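Sortase B (Clostridium perfringens, PDB 5YFK) is a sortase-family cysteine transpeptidase, of the class B group, that probably cleaves surface-protein substrates through an acyl-thioester intermediate and passes them to an acceptor. Local coordinates at residues Asn50-Tyr55 against Pro69-Lys74; Lys128-Phe133 against Ser188-Asp193; Asp201-Leu206 against Val219-Glu224. The protein carries 1 engineered substitution. All coordinates share one frame; numbering follows the deposited sequence.

Contact 1: residues Asn50-Tyr55 against Pro69-Lys74; sequences NINPDY and PVVQGK
Tyr-55 brings one edge of its ring up to the Pro-69 ring, which it crosses at about a right angle, with CE1 of Tyr-55 3.9 Å from CB of Pro-69. CG of Tyr-55 stands anti to the backbone N (chi1 175°), and this torsion carries the ring along the strand toward Pro-69; its hydroxyl is hydrogen-bonded to Glu-45 of helix 35-51. At the turn end the contact is a backbone hydrogen bond. The carbonyl O of Asp-54 accepts from Gln-72 N at 2.8 Å, the donor lying above the carbonyl plane, while CA of Val-71 sends a C-H toward the same Asp-54 O at 3.2 Å. One oxygen thus faces two consecutive residues of the strand. The bond marks the start of an antiparallel pairing in which Tyr-55 and Val-71 form a non-hydrogen-bonded pair, their CA atoms 4.2 Å apart, and it joins the first two strands of the sortase beta-sheet just where the chain leaves helix 35-51. The route from helix to strand is a type I beta turn from Asn-52 to Tyr-55, closed by Tyr-55 N to Asn-52 O. An Asx turn reinforces it: Asn-52 OD1 takes the N-H of Asp-54 at 2.9 Å, with an N-H...O angle of 157°. The carboxamide of Asn-52 places its ND2 3.9 Å from CG1 of Val-71, and that nitrogen is bonded to Phe-84 O and Tyr-79 OH. Tyr-79 OH also bonds Asp-54 OD2, so a single hydroxyl ties both turn side chains to the loop that covers Val-71.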
loop_
_atom_site.group_PDB
_atom_site.type_symbol
_atom_site.label_atom_id
_atom_site.label_comp_id
_atom_site.label_asym_id
_atom_site.label_seq_id
_atom_site.Cartn_x
_atom_site.Cartn_y
_atom_site.Cartn_z
ATOM N N ASN A 50 3.706 6.913 -18.906
ATOM C CA ASN A 50 3.410 6.816 -20.327
ATOM C C ASN A 50 2.728 5.497 -20.647
ATOM O O ASN A 50 1.745 5.466 -21.378
ATOM C CB ASN A 50 4.694 6.968 -21.144
ATOM C CG ASN A 50 4.429 7.100 -22.633
ATOM O OD1 ASN A 50 3.875 8.103 -23.094
ATOM N ND2 ASN A 50 4.845 6.096 -23.396
ATOM N N ILE A 51 3.164 4.424 -19.997
ATOM C CA ILE A 51 2.475 3.148 -20.130
ATOM C C ILE A 51 1.042 3.237 -19.601
ATOM O O ILE A 51 0.107 2.715 -20.215
ATOM C CB ILE A 51 3.236 2.016 -19.411
ATOM C CG1 ILE A 51 4.573 1.749 -20.101
ATOM C CG2 ILE A 51 2.407 0.740 -19.425
ATOM C CD1 ILE A 51 5.662 1.241 -19.178
ATOM N N ASN A 52 0.866 3.878 -18.449
ATOM C CA ASN A 52 -0.462 4.019 -17.868
ATOM C C ASN A 52 -0.557 5.314 -17.086
ATOM O O ASN A 52 -0.014 5.429 -15.999
ATOM C CB ASN A 52 -0.768 2.835 -16.956
ATOM C CG ASN A 52 -2.189 2.844 -16.419
ATOM O OD1 ASN A 52 -2.897 3.859 -16.451
ATOM N ND2 ASN A 52 -2.604 1.706 -15.883
ATOM N N PRO A 53 -1.322 6.271 -17.606
ATOM C CA PRO A 53 -1.404 7.576 -16.970
ATOM C C PRO A 53 -1.979 7.525 -15.540
ATOM O O PRO A 53 -1.916 8.516 -14.799
ATOM C CB PRO A 53 -2.341 8.359 -17.897
ATOM C CG PRO A 53 -2.351 7.608 -19.195
ATOM C CD PRO A 53 -2.173 6.171 -18.802
ATOM N N ASP A 54 -2.566 6.393 -15.177
ATOM C CA ASP A 54 -3.137 6.214 -13.837
ATOM C C ASP A 54 -2.042 5.941 -12.790
ATOM O O ASP A 54 -2.312 5.924 -11.578
ATOM C CB ASP A 54 -4.130 5.051 -13.856
ATOM C CG ASP A 54 -5.374 5.344 -14.684
ATOM O OD1 ASP A 54 -5.682 6.541 -14.890
ATOM O OD2 ASP A 54 -6.173 4.402 -14.862
ATOM N N TYR A 55 -0.817 5.744 -13.255
ATOM C CA TYR A 55 0.324 5.548 -12.362
ATOM C C TYR A 55 0.475 6.699 -11.368
ATOM O O TYR A 55 0.368 7.871 -11.744
ATOM C CB TYR A 55 1.606 5.421 -13.179
ATOM C CG TYR A 55 2.842 5.332 -12.314
ATOM C CD1 TYR A 55 3.164 4.151 -11.666
ATOM C CD2 TYR A 55 3.625 6.449 -12.074
ATOM C CE1 TYR A 55 4.275 4.070 -10.852
ATOM C CE2 TYR A 55 4.781 6.364 -11.319
ATOM C CZ TYR A 55 5.082 5.173 -10.685
ATOM O OH TYR A 55 6.171 5.096 -9.856
ATOM N N PRO A 69 4.427 -1.082 -9.160
ATOM C CA PRO A 69 3.793 0.200 -9.447
ATOM C C PRO A 69 2.352 0.255 -8.910
ATOM O O PRO A 69 1.735 -0.776 -8.702
ATOM C CB PRO A 69 3.800 0.239 -10.986
ATOM C CG PRO A 69 3.657 -1.199 -11.359
ATOM C CD PRO A 69 4.403 -1.993 -10.323
ATOM N N VAL A 70 1.948 1.434 -8.463
ATOM C CA VAL A 70 0.627 1.675 -7.930
ATOM C C VAL A 70 -0.106 2.682 -8.802
ATOM O O VAL A 70 0.417 3.757 -9.099
ATOM C CB VAL A 70 0.685 2.237 -6.503
ATOM C CG1 VAL A 70 -0.718 2.369 -5.941
ATOM C CG2 VAL A 70 1.567 1.358 -5.645
ATOM N N VAL A 71 -1.333 2.332 -9.149
ATOM C CA VAL A 71 -2.169 3.183 -9.992
ATOM C C VAL A 71 -3.373 3.709 -9.216
ATOM O O VAL A 71 -3.740 3.181 -8.173
ATOM C CB VAL A 71 -2.659 2.401 -11.233
ATOM C CG1 VAL A 71 -1.495 2.047 -12.124
ATOM C CG2 VAL A 71 -3.439 1.157 -10.837
ATOM N N GLN A 72 -4.056 4.691 -9.782
ATOM C CA GLN A 72 -5.283 5.162 -9.196
ATOM C C GLN A 72 -6.350 5.216 -10.283
ATOM O O GLN A 72 -6.144 5.846 -11.339
ATOM C CB GLN A 72 -5.062 6.546 -8.597
ATOM C CG GLN A 72 -6.284 7.100 -7.886
ATOM C CD GLN A 72 -6.024 8.427 -7.224
ATOM O OE1 GLN A 72 -5.249 9.240 -7.715
ATOM N NE2 GLN A 72 -6.677 8.661 -6.100
ATOM N N GLY A 73 -7.386 4.410 -10.099
ATOM C CA GLY A 73 -8.516 4.392 -11.029
ATOM C C GLY A 73 -9.579 5.409 -10.649
ATOM O O GLY A 73 -9.412 6.209 -9.708
ATOM N N LYS A 74 -10.667 5.403 -11.409
ATOM C CA LYS A 74 -11.823 6.241 -11.133
ATOM C C LYS A 74 -12.755 5.632 -10.086
ATOM O O LYS A 74 -13.653 6.295 -9.590
ATOM C CB LYS A 74 -12.601 6.472 -12.450
ATOM C CG LYS A 74 -11.784 7.164 -13.510
ATOM C CD LYS A 74 -12.656 8.021 -14.411
ATOM C CE LYS A 74 -13.450 7.159 -15.377
ATOM N NZ LYS A 74 -12.730 7.011 -16.672
#

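Contact 2: residues Lys128-Phe133 against Ser188-Asp193; sequences KNENFF and SLFKRD
Ser-188 lies just past the end of helix 174-186, and its OG donates to Phe-190 O at 2.6 Å along a carbonyl lone pair, a short bond that ties the start of the segment to the carbonyl two residues on. Leu-189 reaches the aliphatic part of Lys-128, CD1 to CG, while the ammonium of Lys-128 goes elsewhere, to a salt bridge with Asp-212. Phe-190 and Phe-133 carry the apolar contact about equally. One face of the Phe-190 ring lies under Glu-130, whose CA makes a CH-pi contact 3.8 Å from the ring centroid; CZ at the ring edge meets Lys-128 O at 3.1 Å. CB of Phe-190 in turn sits over one face of Phe-133, 3.7 Å from that centroid, and the two rings are oblique, their planes at 53°. Arg-192 closes the opposite face of Phe-133: bends at chi2 and chi3 lay its guanidinium flat on the ring, planes 7° apart and CZ 3.9 Å from the centroid, a cation-pi stack. Both NH1 and NH2 of Arg-192 grip Phe-133 O end-on, at 3.0 and 2.9 Å, and NE bonds Ile-152 O of strand 146-159. Phe-133 belongs to the short helix 130-135, whose N-cap is Asn-129, with OD1 accepting from Phe-132 N. Fixing the guanidinium by carbonyls on two elements holds it flat against the ring, and its positive charge would probably be eased by the pi face and both oxygens.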
loop_
_atom_site.group_PDB
_atom_site.type_symbol
_atom_site.label_atom_id
_atom_site.label_comp_id
_atom_site.label_asym_id
_atom_site.label_seq_id
_atom_site.Cartn_x
_atom_site.Cartn_y
_atom_site.Cartn_z
ATOM N N LYS A 128 0.971 -10.694 10.288
ATOM C CA LYS A 128 0.201 -11.236 11.431
ATOM C C LYS A 128 1.036 -12.108 12.371
ATOM O O LYS A 128 0.610 -12.421 13.503
ATOM C CB LYS A 128 -0.994 -12.037 10.934
ATOM C CG LYS A 128 -2.100 -11.178 10.327
ATOM C CD LYS A 128 -2.960 -11.986 9.353
ATOM C CE LYS A 128 -3.627 -13.166 10.014
ATOM N NZ LYS A 128 -4.307 -14.011 9.006
ATOM N N ASN A 129 2.249 -12.408 11.929
ATOM C CA ASN A 129 3.241 -13.139 12.733
ATOM C C ASN A 129 4.156 -12.166 13.468
ATOM O O ASN A 129 4.699 -11.246 12.856
ATOM C CB ASN A 129 4.059 -14.061 11.809
ATOM C CG ASN A 129 5.253 -14.701 12.523
ATOM O OD1 ASN A 129 6.254 -14.047 12.803
ATOM N ND2 ASN A 129 5.146 -15.987 12.801
ATOM N N GLU A 130 4.241 -12.285 14.798
ATOM C CA GLU A 130 4.890 -11.265 15.611
ATOM C C GLU A 130 6.375 -11.112 15.262
ATOM O O GLU A 130 6.878 -9.999 15.165
ATOM C CB GLU A 130 4.719 -11.581 17.101
ATOM C CG GLU A 130 5.271 -10.520 18.024
ATOM C CD GLU A 130 4.790 -10.693 19.444
ATOM O OE1 GLU A 130 4.037 -11.655 19.703
ATOM O OE2 GLU A 130 5.152 -9.862 20.293
ATOM N N ASN A 131 7.052 -12.230 14.992
ATOM C CA ASN A 131 8.459 -12.189 14.634
ATOM C C ASN A 131 8.638 -11.386 13.349
ATOM O O ASN A 131 9.514 -10.542 13.263
ATOM C CB ASN A 131 9.018 -13.600 14.432
ATOM C CG ASN A 131 9.350 -14.294 15.740
ATOM O OD1 ASN A 131 9.650 -13.650 16.759
ATOM N ND2 ASN A 131 9.322 -15.618 15.715
ATOM N N PHE A 132 7.825 -11.693 12.341
ATOM C CA PHE A 132 7.846 -10.947 11.089
ATOM C C PHE A 132 7.628 -9.452 11.307
ATOM O O PHE A 132 8.290 -8.634 10.656
ATOM C CB PHE A 132 6.773 -11.492 10.144
ATOM C CG PHE A 132 7.001 -11.143 8.688
ATOM C CD1 PHE A 132 6.536 -9.935 8.170
ATOM C CD2 PHE A 132 7.852 -11.908 7.914
ATOM C CE1 PHE A 132 6.805 -9.576 6.865
ATOM C CE2 PHE A 132 8.134 -11.566 6.606
ATOM C CZ PHE A 132 7.631 -10.374 6.090
ATOM N N PHE A 133 6.532 -9.114 11.995
ATOM C CA PHE A 133 6.218 -7.711 12.358
ATOM C C PHE A 133 7.411 -7.001 13.010
ATOM O O PHE A 133 7.722 -5.857 12.697
ATOM C CB PHE A 133 4.998 -7.674 13.305
ATOM C CG PHE A 133 4.603 -6.292 13.769
ATOM C CD1 PHE A 133 5.108 -5.772 14.949
ATOM C CD2 PHE A 133 3.613 -5.580 13.111
ATOM C CE1 PHE A 133 4.758 -4.514 15.371
ATOM C CE2 PHE A 133 3.177 -4.354 13.594
ATOM C CZ PHE A 133 3.765 -3.819 14.725
ATOM N N SER A 188 -4.220 -2.973 16.596
ATOM C CA SER A 188 -3.082 -3.787 16.199
ATOM C C SER A 188 -2.942 -5.009 17.097
ATOM O O SER A 188 -3.099 -4.912 18.322
ATOM C CB SER A 188 -1.774 -3.004 16.218
ATOM O OG SER A 188 -0.730 -3.774 15.637
ATOM N N LEU A 189 -2.649 -6.136 16.466
ATOM C CA LEU A 189 -2.202 -7.353 17.156
ATOM C C LEU A 189 -0.954 -7.097 17.980
ATOM O O LEU A 189 -0.799 -7.676 19.065
ATOM C CB LEU A 189 -1.907 -8.430 16.116
ATOM C CG LEU A 189 -3.129 -8.893 15.336
ATOM C CD1 LEU A 189 -2.694 -9.658 14.102
ATOM C CD2 LEU A 189 -4.045 -9.759 16.188
ATOM N N PHE A 190 -0.107 -6.179 17.498
ATOM C CA PHE A 190 1.250 -5.973 18.020
ATOM C C PHE A 190 1.538 -4.480 18.192
ATOM O O PHE A 190 1.227 -3.667 17.314
ATOM C CB PHE A 190 2.322 -6.597 17.100
ATOM C CG PHE A 190 2.046 -8.017 16.699
ATOM C CD1 PHE A 190 1.871 -9.001 17.641
ATOM C CD2 PHE A 190 1.948 -8.369 15.354
ATOM C CE1 PHE A 190 1.558 -10.298 17.274
ATOM C CE2 PHE A 190 1.576 -9.640 14.985
ATOM C CZ PHE A 190 1.420 -10.624 15.948
ATOM N N LYS A 191 2.211 -4.141 19.290
ATOM C CA LYS A 191 2.572 -2.754 19.596
ATOM C C LYS A 191 3.996 -2.447 19.119
ATOM O O LYS A 191 4.899 -3.255 19.298
ATOM C CB LYS A 191 2.434 -2.520 21.100
ATOM C CG LYS A 191 3.094 -1.254 21.621
ATOM C CD LYS A 191 2.126 -0.086 21.636
ATOM C CE LYS A 191 2.884 1.230 21.721
ATOM N NZ LYS A 191 1.960 2.387 21.609
ATOM N N ARG A 192 4.139 -1.388 18.326
ATOM C CA ARG A 192 5.450 -0.864 17.944
ATOM C C ARG A 192 5.924 0.182 18.946
ATOM O O ARG A 192 5.304 1.248 19.101
ATOM C CB ARG A 192 5.402 -0.232 16.547
ATOM C CG ARG A 192 6.770 0.170 16.011
ATOM C CD ARG A 192 7.546 -1.012 15.464
ATOM N NE ARG A 192 6.980 -1.516 14.216
ATOM C CZ ARG A 192 7.274 -2.697 13.695
ATOM N NH1 ARG A 192 6.753 -3.057 12.533
ATOM N NH2 ARG A 192 8.103 -3.526 14.335
ATOM N N ASP A 193 7.027 -0.130 19.620
ATOM C CA ASP A 193 7.538 0.728 20.672
ATOM C C ASP A 193 8.171 1.989 20.093
ATOM O O ASP A 193 8.908 1.924 19.108
ATOM C CB ASP A 193 8.584 -0.021 21.503
ATOM C CG ASP A 193 7.998 -1.176 22.288
ATOM O OD1 ASP A 193 6.768 -1.207 22.512
ATOM O OD2 ASP A 193 8.797 -1.994 22.791
#

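Contact 3: residues Asp201-Leu206 against Val219-Glu224; sequences DRILTL and VVVAKE
Asp-201, just before the strand, turns its carboxylate to Lys-223, whose chain bends at chi3 (-90°) to form a salt bridge, NZ to OD2 at 3.1 Å; both of its hydrogen bonds to the carboxylate are weak. NZ also bonds Ile-195 O, and Asp-201 OD2 accepts from Asn-198 N. A water joins Asp-201 OD1, Arg-202 N and Glu-224 O. At Arg-202 the carbonyl takes Glu-224 N at 2.9 Å nearly along its C=O axis. The extended Arg-202 and Glu-224 side chains run side by side, and a second water bridges Arg-202 NH2 to Glu-224 OE1, while Arg-202 NH1 bonds Leu-102 O. Ile-203 stands in a non-hydrogen-bonded pair with Lys-223, and its CD1 meets CG1 of Val-221 at 3.9 Å. Leu-204 and Ala-222 exchange two hydrogen bonds, 2.8 Å from Leu-204 N to Ala-222 O and 2.9 Å back from Ala-222 N to Leu-204 O. Thr-205 puts CG2 3.7 Å from CG1 of Val-219, while its OG1 bonds Asn-107. Leu-206 repeats the double exchange with Val-220, the straightest bond being Leu-206 N to Val-220 O at 173°. The axes of this antiparallel hairpin run at 161°; the first strand continues to Ser-209, the engineered residue at the predicted nucleophile position, and the second comes from Arg-217, the predicted transition-state stabiliser. Strands 107-111 and 146-159 flank the hairpin, while Ile-203 and Val-221 pack on helix 174-186 and Leu-206 and Val-220 on loop residue Ile-124.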
loop_
_atom_site.group_PDB
_atom_site.type_symbol
_atom_site.label_atom_id
_atom_site.label_comp_id
_atom_site.label_asym_id
_atom_site.label_seq_id
_atom_site.Cartn_x
_atom_site.Cartn_y
_atom_site.Cartn_z
ATOM N N ASP A 201 1.225 13.263 12.074
ATOM C CA ASP A 201 1.756 12.216 11.221
ATOM C C ASP A 201 0.959 12.050 9.925
ATOM O O ASP A 201 -0.210 12.460 9.810
ATOM C CB ASP A 201 1.793 10.878 11.965
ATOM C CG ASP A 201 2.910 10.810 12.992
ATOM O OD1 ASP A 201 4.023 11.288 12.691
ATOM O OD2 ASP A 201 2.706 10.160 14.047
ATOM N N ARG A 202 1.627 11.476 8.933
ATOM C CA ARG A 202 0.950 11.039 7.721
ATOM C C ARG A 202 1.034 9.527 7.659
ATOM O O ARG A 202 2.099 8.951 7.902
ATOM C CB ARG A 202 1.622 11.635 6.482
ATOM C CG ARG A 202 0.796 11.361 5.235
ATOM C CD ARG A 202 1.353 12.015 3.983
ATOM N NE ARG A 202 0.272 12.181 3.013
ATOM C CZ ARG A 202 0.416 12.687 1.791
ATOM N NH1 ARG A 202 -0.660 12.965 1.065
ATOM N NH2 ARG A 202 1.625 12.848 1.278
ATOM N N ILE A 203 -0.077 8.873 7.383
ATOM C CA ILE A 203 -0.074 7.431 7.410
ATOM C C ILE A 203 -0.362 6.806 6.049
ATOM O O ILE A 203 -0.978 7.425 5.179
ATOM C CB ILE A 203 -1.020 6.854 8.483
ATOM C CG1 ILE A 203 -2.461 7.342 8.283
ATOM C CG2 ILE A 203 -0.468 7.197 9.877
ATOM C CD1 ILE A 203 -3.498 6.522 9.051
ATOM N N LEU A 204 -0.023 5.524 5.975
ATOM C CA LEU A 204 -0.210 4.683 4.811
ATOM C C LEU A 204 -0.926 3.416 5.271
ATOM O O LEU A 204 -0.518 2.785 6.261
ATOM C CB LEU A 204 1.146 4.295 4.233
ATOM C CG LEU A 204 1.153 3.373 3.001
ATOM C CD1 LEU A 204 0.448 3.892 1.768
ATOM C CD2 LEU A 204 2.580 3.041 2.662
ATOM N N THR A 205 -2.037 3.111 4.631
ATOM C CA THR A 205 -2.824 1.926 4.979
ATOM C C THR A 205 -2.813 0.966 3.804
ATOM O O THR A 205 -3.240 1.333 2.706
ATOM C CB THR A 205 -4.266 2.333 5.305
ATOM O OG1 THR A 205 -4.258 3.295 6.373
ATOM C CG2 THR A 205 -5.159 1.131 5.642
ATOM N N LEU A 206 -2.422 -0.277 4.061
ATOM C CA LEU A 206 -2.412 -1.310 3.036
ATOM C C LEU A 206 -3.453 -2.360 3.345
ATOM O O LEU A 206 -3.501 -2.860 4.457
ATOM C CB LEU A 206 -1.042 -1.997 2.959
ATOM C CG LEU A 206 0.197 -1.104 2.849
ATOM C CD1 LEU A 206 1.454 -1.947 2.778
ATOM C CD2 LEU A 206 0.098 -0.165 1.664
ATOM N N VAL A 219 -5.017 -5.769 7.233
ATOM C CA VAL A 219 -4.690 -4.342 7.160
ATOM C C VAL A 219 -3.339 -4.108 7.827
ATOM O O VAL A 219 -3.100 -4.573 8.932
ATOM C CB VAL A 219 -5.746 -3.461 7.863
ATOM C CG1 VAL A 219 -5.504 -1.975 7.601
ATOM C CG2 VAL A 219 -7.156 -3.855 7.445
ATOM N N VAL A 220 -2.480 -3.347 7.153
ATOM C CA VAL A 220 -1.273 -2.829 7.736
ATOM C C VAL A 220 -1.252 -1.294 7.642
ATOM O O VAL A 220 -1.648 -0.722 6.636
ATOM C CB VAL A 220 -0.011 -3.403 7.062
ATOM C CG1 VAL A 220 1.229 -2.691 7.586
ATOM C CG2 VAL A 220 0.103 -4.904 7.355
ATOM N N VAL A 221 -1.009 -0.648 8.775
ATOM C CA VAL A 221 -0.936 0.817 8.822
ATOM C C VAL A 221 0.453 1.244 9.302
ATOM O O VAL A 221 1.026 0.671 10.242
ATOM C CB VAL A 221 -2.019 1.422 9.749
ATOM C CG1 VAL A 221 -2.235 2.888 9.445
ATOM C CG2 VAL A 221 -3.352 0.669 9.599
ATOM N N ALA A 222 0.998 2.246 8.623
ATOM C CA ALA A 222 2.373 2.695 8.832
ATOM C C ALA A 222 2.397 4.226 8.815
ATOM O O ALA A 222 1.517 4.865 8.209
ATOM C CB ALA A 222 3.262 2.150 7.719
ATOM N N LYS A 223 3.297 4.799 9.605
ATOM C CA LYS A 223 3.497 6.251 9.640
ATOM C C LYS A 223 4.778 6.710 8.997
ATOM O O LYS A 223 5.833 6.075 9.123
ATOM C CB LYS A 223 3.454 6.791 11.074
ATOM C CG LYS A 223 4.534 6.251 11.968
ATOM C CD LYS A 223 4.640 7.097 13.220
ATOM C CE LYS A 223 5.610 8.255 13.078
ATOM N NZ LYS A 223 5.583 9.140 14.281
ATOM N N GLU A 224 4.717 7.893 8.399
ATOM C CA GLU A 224 5.868 8.416 7.682
ATOM C C GLU A 224 6.933 8.813 8.676
ATOM O O GLU A 224 6.634 9.446 9.687
ATOM C CB GLU A 224 5.510 9.593 6.806
ATOM C CG GLU A 224 6.654 9.939 5.879
ATOM C CD GLU A 224 6.273 10.938 4.821
ATOM O OE1 GLU A 224 5.093 11.371 4.755
ATOM O OE2 GLU A 224 7.175 11.245 4.019
HETATM O O HOH W 1 4.269 10.870 10.008
HETATM O O HOH W 2 4.228 12.063 2.368
#

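Contacts 1 and 3 belong to the same mixed sheet and are largely buried, yet only contact 3 is a full antiparallel pairing; contact 1 catches a pair of strands where the first is just starting, so one cross-strand hydrogen bond serves there against five. Contact 2 is partly exposed and pairs a short helix with a loop. It relies on aromatic faces and a guanidinium where contact 3 relies on backbone amides, with charge confined to one end of the hairpin. Contacts 1 and 2 lie on opposite sides of the chain's centre, about 32 Å between their centres. Strand 146-159 connects contacts 2 and 3, adjoining Arg-192 and Phe-133 in one and Val-219 to Val-221 in the other.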